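Local coordinates for outer membrane protein Omp121 (Bacteroides thetaiotaomicron, PDB 5FQ8) that probably takes up nutrients across the outer membrane as a calcium-binding, TonB-dependent receptor built from a plugged beta-barrel, at residues B[195-209]-B[213-227]. Residues are numbered along the deposited sequence; the frame is centred on the assembly and turned at random.
Sequences QNEFGMGWNGNHTEL and SWGPRFDGSMQLWGN
Glu197 and Arg217 run side by side at the start of the contact, joined by a salt bridge in which NH1 of Arg217 reaches OE2 of Glu197 at 3.1 Å, from above the carboxylate plane. The extended glutamate chain, with CG anti to the backbone N (chi1 -155°), carries the carboxylate there, while the backbone O of Glu197 accepts a hydrogen bond from Phe218 N at 3.0 Å. With an alanine in place of Arg217, Glu197 would probably lose its mate across the contact and the edge of the Phe198 ring a neighbour, since NH1 also lies 3.3 Å from Phe198 CE1. Glu197 and Asp850, which lies beside Arg217, are calcium ligands seen in this protein, although that ion is not bound to this chain here. Gly199 sets its N over one face of the Phe218 ring, its CA 3.5 Å from Phe218 CZ. Met200 bends at its last torsion and brings CE to CB of Trp225, whose NE1 is hydrogen-bonded to OG of Ser9 of the neighbouring BT_2262 chain. At Trp202 the six-membered ring offers a face to the edge of Trp214, planes 77° apart. His206 and Gln223 pass obliquely in van der Waals contact, ring and amide planes 82° apart. Far from the chain's centre in this TonB-dependent receptor, strands 201-202 and 205-206 make a two-residue type I' beta-hairpin, its turn backed by loop 213-216 through a weak bond from Gly204 N to Trp214 O.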
ATOM      1  N   GLN B 195     -21.741 -23.394 -31.665  1.00 32.70           N
ATOM      2  CA  GLN B 195     -22.144 -23.386 -33.053  1.00 36.36           C
ATOM      3  C   GLN B 195     -20.886 -23.411 -33.904  1.00 28.40           C
ATOM      4  O   GLN B 195     -19.920 -22.730 -33.597  1.00 35.56           O
ATOM      5  CB  GLN B 195     -22.982 -22.140 -33.329  1.00 38.88           C
ATOM      6  CG  GLN B 195     -22.788 -21.542 -34.699  1.00 33.76           C
ATOM      7  CD  GLN B 195     -21.756 -20.457 -34.717  1.00 40.67           C
ATOM      8  OE1 GLN B 195     -21.039 -20.306 -35.686  1.00 50.68           O
ATOM      9  NE2 GLN B 195     -21.677 -19.691 -33.647  1.00 38.12           N
ATOM     10  N   ASN B 196     -20.874 -24.208 -34.943  1.00 28.69           N
ATOM     11  CA  ASN B 196     -19.752 -24.218 -35.878  1.00 28.91           C
ATOM     12  C   ASN B 196     -20.210 -23.853 -37.282  1.00 29.43           C
ATOM     13  O   ASN B 196     -19.630 -24.305 -38.265  1.00 29.83           O
ATOM     14  CB  ASN B 196     -19.023 -25.569 -35.898  1.00 29.08           C
ATOM     15  CG  ASN B 196     -18.277 -25.862 -34.598  1.00 28.60           C
ATOM     16  OD1 ASN B 196     -17.249 -25.255 -34.305  1.00 28.32           O
ATOM     17  ND2 ASN B 196     -18.767 -26.827 -33.843  1.00 28.56           N
ATOM     18  N   GLU B 197     -21.251 -23.037 -37.387  1.00 29.47           N
ATOM     19  CA  GLU B 197     -21.809 -22.674 -38.676  1.00 29.99           C
ATOM     20  C   GLU B 197     -21.279 -21.348 -39.200  1.00 29.97           C
ATOM     21  O   GLU B 197     -21.037 -21.219 -40.403  1.00 30.43           O
ATOM     22  CB  GLU B 197     -23.333 -22.620 -38.571  1.00 30.15           C
ATOM     23  CG  GLU B 197     -24.069 -22.841 -39.873  1.00 43.27           C
ATOM     24  CD  GLU B 197     -25.572 -22.810 -39.712  1.00 41.12           C
ATOM     25  OE1 GLU B 197     -26.058 -22.939 -38.571  1.00 45.63           O
ATOM     26  OE2 GLU B 197     -26.267 -22.657 -40.734  1.00 37.50           O
ATOM     27  N   PHE B 198     -21.062 -20.369 -38.322  1.00 31.60           N
ATOM     28  CA  PHE B 198     -20.645 -19.030 -38.716  1.00 33.07           C
ATOM     29  C   PHE B 198     -19.373 -18.634 -37.974  1.00 35.10           C
ATOM     30  O   PHE B 198     -19.137 -19.053 -36.843  1.00 32.33           O
ATOM     31  CB  PHE B 198     -21.751 -18.009 -38.442  1.00 29.38           C
ATOM     32  CG  PHE B 198     -23.130 -18.489 -38.789  1.00 29.75           C
ATOM     33  CD1 PHE B 198     -23.631 -18.332 -40.067  1.00 30.34           C
ATOM     34  CD2 PHE B 198     -23.926 -19.088 -37.833  1.00 29.55           C
ATOM     35  CE1 PHE B 198     -24.884 -18.765 -40.379  1.00 30.71           C
ATOM     36  CE2 PHE B 198     -25.189 -19.522 -38.140  1.00 29.92           C
ATOM     37  CZ  PHE B 198     -25.667 -19.360 -39.415  1.00 30.50           C
ATOM     38  N   GLY B 199     -18.562 -17.791 -38.609  1.00 39.81           N
ATOM     39  CA  GLY B 199     -17.280 -17.421 -38.076  1.00 41.14           C
ATOM     40  C   GLY B 199     -17.188 -15.969 -37.654  1.00 41.26           C
ATOM     41  O   GLY B 199     -18.193 -15.297 -37.380  1.00 40.03           O
ATOM     42  N   MET B 200     -15.952 -15.483 -37.596  1.00 37.87           N
ATOM     43  CA  MET B 200     -15.661 -14.161 -37.067  1.00 33.64           C
ATOM     44  C   MET B 200     -16.431 -13.088 -37.805  1.00 28.41           C
ATOM     45  O   MET B 200     -16.363 -12.989 -39.028  1.00 28.91           O
ATOM     46  CB  MET B 200     -14.166 -13.884 -37.184  1.00 31.63           C
ATOM     47  CG  MET B 200     -13.730 -12.475 -36.835  1.00 27.94           C
ATOM     48  SD  MET B 200     -11.972 -12.326 -36.986  1.00 28.00           S
ATOM     49  CE  MET B 200     -11.721 -13.107 -38.553  1.00 28.65           C
ATOM     50  N   GLY B 201     -17.145 -12.272 -37.054  1.00 28.15           N
ATOM     51  CA  GLY B 201     -17.777 -11.107 -37.627  1.00 28.41           C
ATOM     52  C   GLY B 201     -18.809 -10.540 -36.680  1.00 28.13           C
ATOM     53  O   GLY B 201     -19.050 -11.062 -35.599  1.00 29.91           O
ATOM     54  N   TRP B 202     -19.406  -9.443 -37.121  1.00 28.38           N
ATOM     55  CA  TRP B 202     -20.502  -8.834 -36.400  1.00 28.24           C
ATOM     56  C   TRP B 202     -21.588  -8.479 -37.406  1.00 28.76           C
ATOM     57  O   TRP B 202     -21.349  -8.447 -38.611  1.00 29.21           O
ATOM     58  CB  TRP B 202     -20.022  -7.615 -35.622  1.00 31.84           C
ATOM     59  CG  TRP B 202     -20.751  -7.386 -34.368  1.00 32.01           C
ATOM     60  CD1 TRP B 202     -21.729  -6.489 -34.156  1.00 31.00           C
ATOM     61  CD2 TRP B 202     -20.568  -8.077 -33.137  1.00 32.23           C
ATOM     62  NE1 TRP B 202     -22.170  -6.562 -32.868  1.00 27.31           N
ATOM     63  CE2 TRP B 202     -21.472  -7.535 -32.219  1.00 26.95           C
ATOM     64  CE3 TRP B 202     -19.727  -9.104 -32.722  1.00 35.89           C
ATOM     65  CZ2 TRP B 202     -21.561  -7.979 -30.912  1.00 26.53           C
ATOM     66  CZ3 TRP B 202     -19.817  -9.537 -31.424  1.00 34.27           C
ATOM     67  CH2 TRP B 202     -20.729  -8.979 -30.536  1.00 26.85           C
ATOM     68  N   ASN B 203     -22.796  -8.251 -36.911  1.00 28.75           N
ATOM     69  CA  ASN B 203     -23.938  -7.915 -37.759  1.00 29.27           C
ATOM     70  C   ASN B 203     -24.096  -8.881 -38.923  1.00 29.72           C
ATOM     71  O   ASN B 203     -24.620  -8.507 -39.961  1.00 30.25           O
ATOM     72  CB  ASN B 203     -23.846  -6.492 -38.323  1.00 29.56           C
ATOM     73  CG  ASN B 203     -23.382  -5.490 -37.312  1.00 33.24           C
ATOM     74  OD1 ASN B 203     -22.318  -4.901 -37.458  1.00 34.30           O
ATOM     75  ND2 ASN B 203     -24.183  -5.267 -36.286  1.00 30.75           N
ATOM     76  N   GLY B 204     -23.626 -10.109 -38.791  1.00 29.56           N
ATOM     77  CA  GLY B 204     -23.639 -11.024 -39.903  1.00 30.00           C
ATOM     78  C   GLY B 204     -22.644 -10.715 -40.987  1.00 30.32           C
ATOM     79  O   GLY B 204     -22.583 -11.452 -41.967  1.00 30.74           O
ATOM     80  N   ASN B 205     -21.860  -9.660 -40.857  1.00 30.18           N
ATOM     81  CA  ASN B 205     -20.881  -9.317 -41.875  1.00 32.13           C
ATOM     82  C   ASN B 205     -19.492  -9.778 -41.456  1.00 31.96           C
ATOM     83  O   ASN B 205     -19.212  -9.974 -40.274  1.00 35.79           O
ATOM     84  CB  ASN B 205     -20.882  -7.808 -42.133  1.00 38.99           C
ATOM     85  CG  ASN B 205     -22.253  -7.275 -42.480  1.00 31.05           C
ATOM     86  OD1 ASN B 205     -23.111  -7.996 -42.927  1.00 31.33           O
ATOM     87  ND2 ASN B 205     -22.453  -6.002 -42.269  1.00 31.06           N
ATOM     88  N   HIS B 206     -18.622  -9.960 -42.438  1.00 31.15           N
ATOM     89  CA  HIS B 206     -17.272 -10.416 -42.142  1.00 31.31           C
ATOM     90  C   HIS B 206     -16.451  -9.319 -41.484  1.00 38.06           C
ATOM     91  O   HIS B 206     -16.587  -8.133 -41.798  1.00 49.14           O
ATOM     92  CB  HIS B 206     -16.576 -10.876 -43.413  1.00 30.84           C
ATOM     93  CG  HIS B 206     -15.229 -11.472 -43.180  1.00 30.68           C
ATOM     94  ND1 HIS B 206     -14.999 -12.456 -42.247  1.00 30.25           N
ATOM     95  CD2 HIS B 206     -14.044 -11.245 -43.786  1.00 30.94           C
ATOM     96  CE1 HIS B 206     -13.727 -12.807 -42.283  1.00 30.25           C
ATOM     97  NE2 HIS B 206     -13.124 -12.085 -43.208  1.00 30.67           N
ATOM     98  N   THR B 207     -15.581  -9.728 -40.577  1.00 34.32           N
ATOM     99  CA  THR B 207     -14.675  -8.820 -39.901  1.00 29.24           C
ATOM    100  C   THR B 207     -13.335  -9.511 -39.749  1.00 29.14           C
ATOM    101  O   THR B 207     -13.235 -10.732 -39.836  1.00 29.16           O
ATOM    102  CB  THR B 207     -15.222  -8.395 -38.549  1.00 28.71           C
ATOM    103  OG1 THR B 207     -16.586  -8.008 -38.701  1.00 28.85           O
ATOM    104  CG2 THR B 207     -14.455  -7.219 -38.002  1.00 43.22           C
ATOM    105  N   GLU B 208     -12.296  -8.714 -39.554  1.00 29.08           N
ATOM    106  CA  GLU B 208     -10.949  -9.228 -39.389  1.00 29.03           C
ATOM    107  C   GLU B 208     -10.484  -9.160 -37.948  1.00 28.45           C
ATOM    108  O   GLU B 208      -9.346  -9.512 -37.665  1.00 33.24           O
ATOM    109  CB  GLU B 208      -9.993  -8.464 -40.303  1.00 29.48           C
ATOM    110  CG  GLU B 208     -10.448  -8.471 -41.739  1.00 30.10           C
ATOM    111  CD  GLU B 208      -9.617  -7.610 -42.637  1.00 30.59           C
ATOM    112  OE1 GLU B 208      -8.593  -7.085 -42.176  1.00 30.46           O
ATOM    113  OE2 GLU B 208      -9.997  -7.453 -43.811  1.00 31.13           O
ATOM    114  N   LEU B 209     -11.345  -8.764 -37.032  1.00 28.07           N
ATOM    115  CA  LEU B 209     -10.875  -8.403 -35.702  1.00 27.58           C
ATOM    116  C   LEU B 209     -11.866  -8.683 -34.579  1.00 27.14           C
ATOM    117  O   LEU B 209     -11.652  -8.177 -33.476  1.00 26.77           O
ATOM    118  CB  LEU B 209     -10.513  -6.905 -35.683  1.00 30.06           C
ATOM    119  CG  LEU B 209      -9.075  -6.378 -35.754  1.00 27.77           C
ATOM    120  CD1 LEU B 209      -8.441  -6.564 -37.106  1.00 28.33           C
ATOM    121  CD2 LEU B 209      -9.095  -4.918 -35.398  1.00 27.74           C
ATOM    122  N   SER B 213     -18.573 -14.438 -33.189  1.00 26.91           N
ATOM    123  CA  SER B 213     -18.818 -15.283 -34.348  1.00 27.36           C
ATOM    124  C   SER B 213     -20.158 -14.981 -34.965  1.00 27.70           C
ATOM    125  O   SER B 213     -20.955 -15.876 -35.236  1.00 31.96           O
ATOM    126  CB  SER B 213     -18.765 -16.765 -34.002  1.00 27.32           C
ATOM    127  OG  SER B 213     -17.574 -17.121 -33.339  1.00 27.02           O
ATOM    128  N   TRP B 214     -20.443 -13.708 -35.196  1.00 50.51           N
ATOM    129  CA  TRP B 214     -21.616 -13.345 -35.981  1.00 39.72           C
ATOM    130  C   TRP B 214     -21.222 -12.967 -37.401  1.00 28.84           C
ATOM    131  O   TRP B 214     -21.611 -11.930 -37.895  1.00 28.90           O
ATOM    132  CB  TRP B 214     -22.372 -12.203 -35.321  1.00 28.03           C
ATOM    133  CG  TRP B 214     -22.851 -12.447 -33.926  1.00 29.25           C
ATOM    134  CD1 TRP B 214     -22.263 -12.028 -32.781  1.00 29.77           C
ATOM    135  CD2 TRP B 214     -24.056 -13.103 -33.535  1.00 31.60           C
ATOM    136  NE1 TRP B 214     -23.009 -12.397 -31.702  1.00 28.87           N
ATOM    137  CE2 TRP B 214     -24.120 -13.059 -32.139  1.00 27.92           C
ATOM    138  CE3 TRP B 214     -25.085 -13.735 -34.234  1.00 38.62           C
ATOM    139  CZ2 TRP B 214     -25.165 -13.629 -31.425  1.00 30.49           C
ATOM    140  CZ3 TRP B 214     -26.125 -14.296 -33.524  1.00 31.18           C
ATOM    141  CH2 TRP B 214     -26.160 -14.239 -32.138  1.00 27.64           C
ATOM    142  N   GLY B 215     -20.430 -13.793 -38.069  1.00 28.85           N
ATOM    143  CA  GLY B 215     -20.031 -13.508 -39.424  1.00 29.36           C
ATOM    144  C   GLY B 215     -20.841 -14.324 -40.406  1.00 29.88           C
ATOM    145  O   GLY B 215     -21.942 -14.790 -40.098  1.00 29.90           O
ATOM    146  N   PRO B 216     -20.319 -14.499 -41.612  1.00 30.35           N
ATOM    147  CA  PRO B 216     -21.010 -15.313 -42.607  1.00 30.91           C
ATOM    148  C   PRO B 216     -20.895 -16.804 -42.330  1.00 30.85           C
ATOM    149  O   PRO B 216     -20.101 -17.278 -41.518  1.00 30.44           O
ATOM    150  CB  PRO B 216     -20.313 -14.934 -43.916  1.00 31.42           C
ATOM    151  CG  PRO B 216     -19.069 -14.342 -43.546  1.00 31.11           C
ATOM    152  CD  PRO B 216     -19.245 -13.706 -42.211  1.00 30.49           C
ATOM    153  N   ARG B 217     -21.740 -17.550 -43.033  1.00 31.69           N
ATOM    154  CA  ARG B 217     -21.680 -19.000 -42.978  1.00 31.41           C
ATOM    155  C   ARG B 217     -20.377 -19.469 -43.604  1.00 31.59           C
ATOM    156  O   ARG B 217     -19.904 -18.898 -44.587  1.00 31.96           O
ATOM    157  CB  ARG B 217     -22.889 -19.605 -43.689  1.00 31.95           C
ATOM    158  CG  ARG B 217     -23.100 -21.092 -43.420  1.00 32.01           C
ATOM    159  CD  ARG B 217     -24.578 -21.488 -43.359  1.00 32.26           C
ATOM    160  NE  ARG B 217     -25.439 -20.642 -44.182  1.00 33.78           N
ATOM    161  CZ  ARG B 217     -26.540 -20.046 -43.740  1.00 32.62           C
ATOM    162  NH1 ARG B 217     -26.911 -20.220 -42.489  1.00 36.27           N
ATOM    163  NH2 ARG B 217     -27.276 -19.297 -44.547  1.00 33.07           N
ATOM    164  N   PHE B 218     -19.783 -20.495 -43.006  1.00 31.37           N
ATOM    165  CA  PHE B 218     -18.428 -20.884 -43.363  1.00 31.46           C
ATOM    166  C   PHE B 218     -18.324 -21.287 -44.824  1.00 32.20           C
ATOM    167  O   PHE B 218     -19.091 -22.112 -45.312  1.00 33.75           O
ATOM    168  CB  PHE B 218     -17.968 -22.018 -42.471  1.00 31.16           C
ATOM    169  CG  PHE B 218     -17.486 -21.569 -41.123  1.00 30.47           C
ATOM    170  CD1 PHE B 218     -16.362 -20.777 -41.002  1.00 30.26           C
ATOM    171  CD2 PHE B 218     -18.142 -21.959 -39.979  1.00 30.07           C
ATOM    172  CE1 PHE B 218     -15.919 -20.369 -39.771  1.00 29.67           C
ATOM    173  CE2 PHE B 218     -17.698 -21.551 -38.746  1.00 29.48           C
ATOM    174  CZ  PHE B 218     -16.583 -20.752 -38.643  1.00 29.28           C
ATOM    175  N   ASP B 219     -17.359 -20.703 -45.516  1.00 32.41           N
ATOM    176  CA  ASP B 219     -17.169 -20.807 -46.954  1.00 33.13           C
ATOM    177  C   ASP B 219     -16.120 -21.829 -47.329  1.00 33.41           C
ATOM    178  O   ASP B 219     -16.277 -22.536 -48.321  1.00 34.03           O
ATOM    179  CB  ASP B 219     -16.722 -19.448 -47.508  1.00 33.26           C
ATOM    180  CG  ASP B 219     -17.675 -18.869 -48.515  1.00 45.18           C
ATOM    181  OD1 ASP B 219     -18.858 -19.243 -48.507  1.00 44.46           O
ATOM    182  OD2 ASP B 219     -17.236 -18.012 -49.311  1.00 41.77           O
ATOM    183  N   GLY B 220     -15.034 -21.890 -46.559  1.00 34.63           N
ATOM    184  CA  GLY B 220     -13.798 -22.479 -47.008  1.00 33.29           C
ATOM    185  C   GLY B 220     -12.927 -21.534 -47.792  1.00 33.58           C
ATOM    186  O   GLY B 220     -11.759 -21.847 -48.030  1.00 33.77           O
ATOM    187  N   SER B 221     -13.458 -20.389 -48.205  1.00 33.66           N
ATOM    188  CA  SER B 221     -12.668 -19.395 -48.903  1.00 33.94           C
ATOM    189  C   SER B 221     -11.562 -18.863 -48.003  1.00 38.67           C
ATOM    190  O   SER B 221     -11.616 -18.957 -46.775  1.00 35.52           O
ATOM    191  CB  SER B 221     -13.554 -18.241 -49.354  1.00 34.07           C
ATOM    192  OG  SER B 221     -14.065 -17.549 -48.233  1.00 33.41           O
ATOM    193  N   MET B 222     -10.545 -18.296 -48.629  1.00 33.76           N
ATOM    194  CA  MET B 222      -9.457 -17.681 -47.891  1.00 33.38           C
ATOM    195  C   MET B 222      -9.816 -16.229 -47.606  1.00 33.10           C
ATOM    196  O   MET B 222     -10.050 -15.439 -48.526  1.00 33.54           O
ATOM    197  CB  MET B 222      -8.147 -17.806 -48.666  1.00 33.90           C
ATOM    198  CG  MET B 222      -7.649 -19.234 -48.753  1.00 34.12           C
ATOM    199  SD  MET B 222      -5.950 -19.423 -48.250  1.00 34.04           S
ATOM    200  CE  MET B 222      -5.844 -21.162 -47.975  1.00 37.14           C
ATOM    201  N   GLN B 223      -9.892 -15.892 -46.331  1.00 32.42           N
ATOM    202  CA  GLN B 223     -10.142 -14.534 -45.888  1.00 32.26           C
ATOM    203  C   GLN B 223      -9.018 -14.083 -44.965  1.00 31.70           C
ATOM    204  O   GLN B 223      -8.158 -14.862 -44.554  1.00 31.59           O
ATOM    205  CB  GLN B 223     -11.494 -14.437 -45.183  1.00 36.82           C
ATOM    206  CG  GLN B 223     -12.640 -14.997 -45.988  1.00 38.71           C
ATOM    207  CD  GLN B 223     -13.121 -14.057 -47.072  1.00 36.58           C
ATOM    208  OE1 GLN B 223     -12.994 -12.849 -46.958  1.00 36.98           O
ATOM    209  NE2 GLN B 223     -13.664 -14.612 -48.136  1.00 33.20           N
ATOM    210  N   LEU B 224      -9.014 -12.800 -44.661  1.00 31.52           N
ATOM    211  CA  LEU B 224      -8.030 -12.274 -43.745  1.00 31.14           C
ATOM    212  C   LEU B 224      -8.524 -12.428 -42.316  1.00 30.43           C
ATOM    213  O   LEU B 224      -9.674 -12.789 -42.065  1.00 30.24           O
ATOM    214  CB  LEU B 224      -7.746 -10.819 -44.075  1.00 31.32           C
ATOM    215  CG  LEU B 224      -7.190 -10.601 -45.469  1.00 32.06           C
ATOM    216  CD1 LEU B 224      -7.179  -9.134 -45.826  1.00 32.27           C
ATOM    217  CD2 LEU B 224      -5.803 -11.151 -45.490  1.00 32.21           C
ATOM    218  N   TRP B 225      -7.630 -12.174 -41.376  1.00 33.11           N
ATOM    219  CA  TRP B 225      -8.037 -12.069 -39.987  1.00 34.51           C
ATOM    220  C   TRP B 225      -6.917 -11.401 -39.202  1.00 33.05           C
ATOM    221  O   TRP B 225      -5.773 -11.328 -39.654  1.00 33.11           O
ATOM    222  CB  TRP B 225      -8.393 -13.440 -39.399  1.00 49.74           C
ATOM    223  CG  TRP B 225      -7.244 -14.346 -39.212  1.00 33.15           C
ATOM    224  CD1 TRP B 225      -6.592 -15.055 -40.161  1.00 31.77           C
ATOM    225  CD2 TRP B 225      -6.616 -14.650 -37.982  1.00 33.44           C
ATOM    226  NE1 TRP B 225      -5.583 -15.777 -39.602  1.00 31.58           N
ATOM    227  CE2 TRP B 225      -5.580 -15.546 -38.254  1.00 35.77           C
ATOM    228  CE3 TRP B 225      -6.824 -14.241 -36.667  1.00 29.59           C
ATOM    229  CZ2 TRP B 225      -4.754 -16.037 -37.263  1.00 30.68           C
ATOM    230  CZ3 TRP B 225      -6.006 -14.734 -35.687  1.00 29.14           C
ATOM    231  CH2 TRP B 225      -4.986 -15.618 -35.987  1.00 29.45           C
ATOM    232  N   GLY B 226      -7.271 -10.897 -38.033  1.00 28.65           N
ATOM    233  CA  GLY B 226      -6.286 -10.373 -37.120  1.00 28.38           C
ATOM    234  C   GLY B 226      -5.783  -9.007 -37.532  1.00 28.89           C
ATOM    235  O   GLY B 226      -6.189  -8.423 -38.532  1.00 29.68           O
ATOM    236  N   ASN B 227      -4.870  -8.491 -36.726  1.00 28.41           N
ATOM    237  CA  ASN B 227      -4.316  -7.177 -36.981  1.00 28.64           C
ATOM    238  C   ASN B 227      -3.298  -7.235 -38.104  1.00 29.34           C
ATOM    239  O   ASN B 227      -3.059  -8.277 -38.719  1.00 29.48           O
ATOM    240  CB  ASN B 227      -3.689  -6.615 -35.718  1.00 28.26           C
ATOM    241  CG  ASN B 227      -4.660  -5.816 -34.911  1.00 31.32           C
ATOM    242  OD1 ASN B 227      -5.337  -4.939 -35.432  1.00 28.06           O
ATOM    243  ND2 ASN B 227      -4.751  -6.118 -33.633  1.00 32.70           N
TER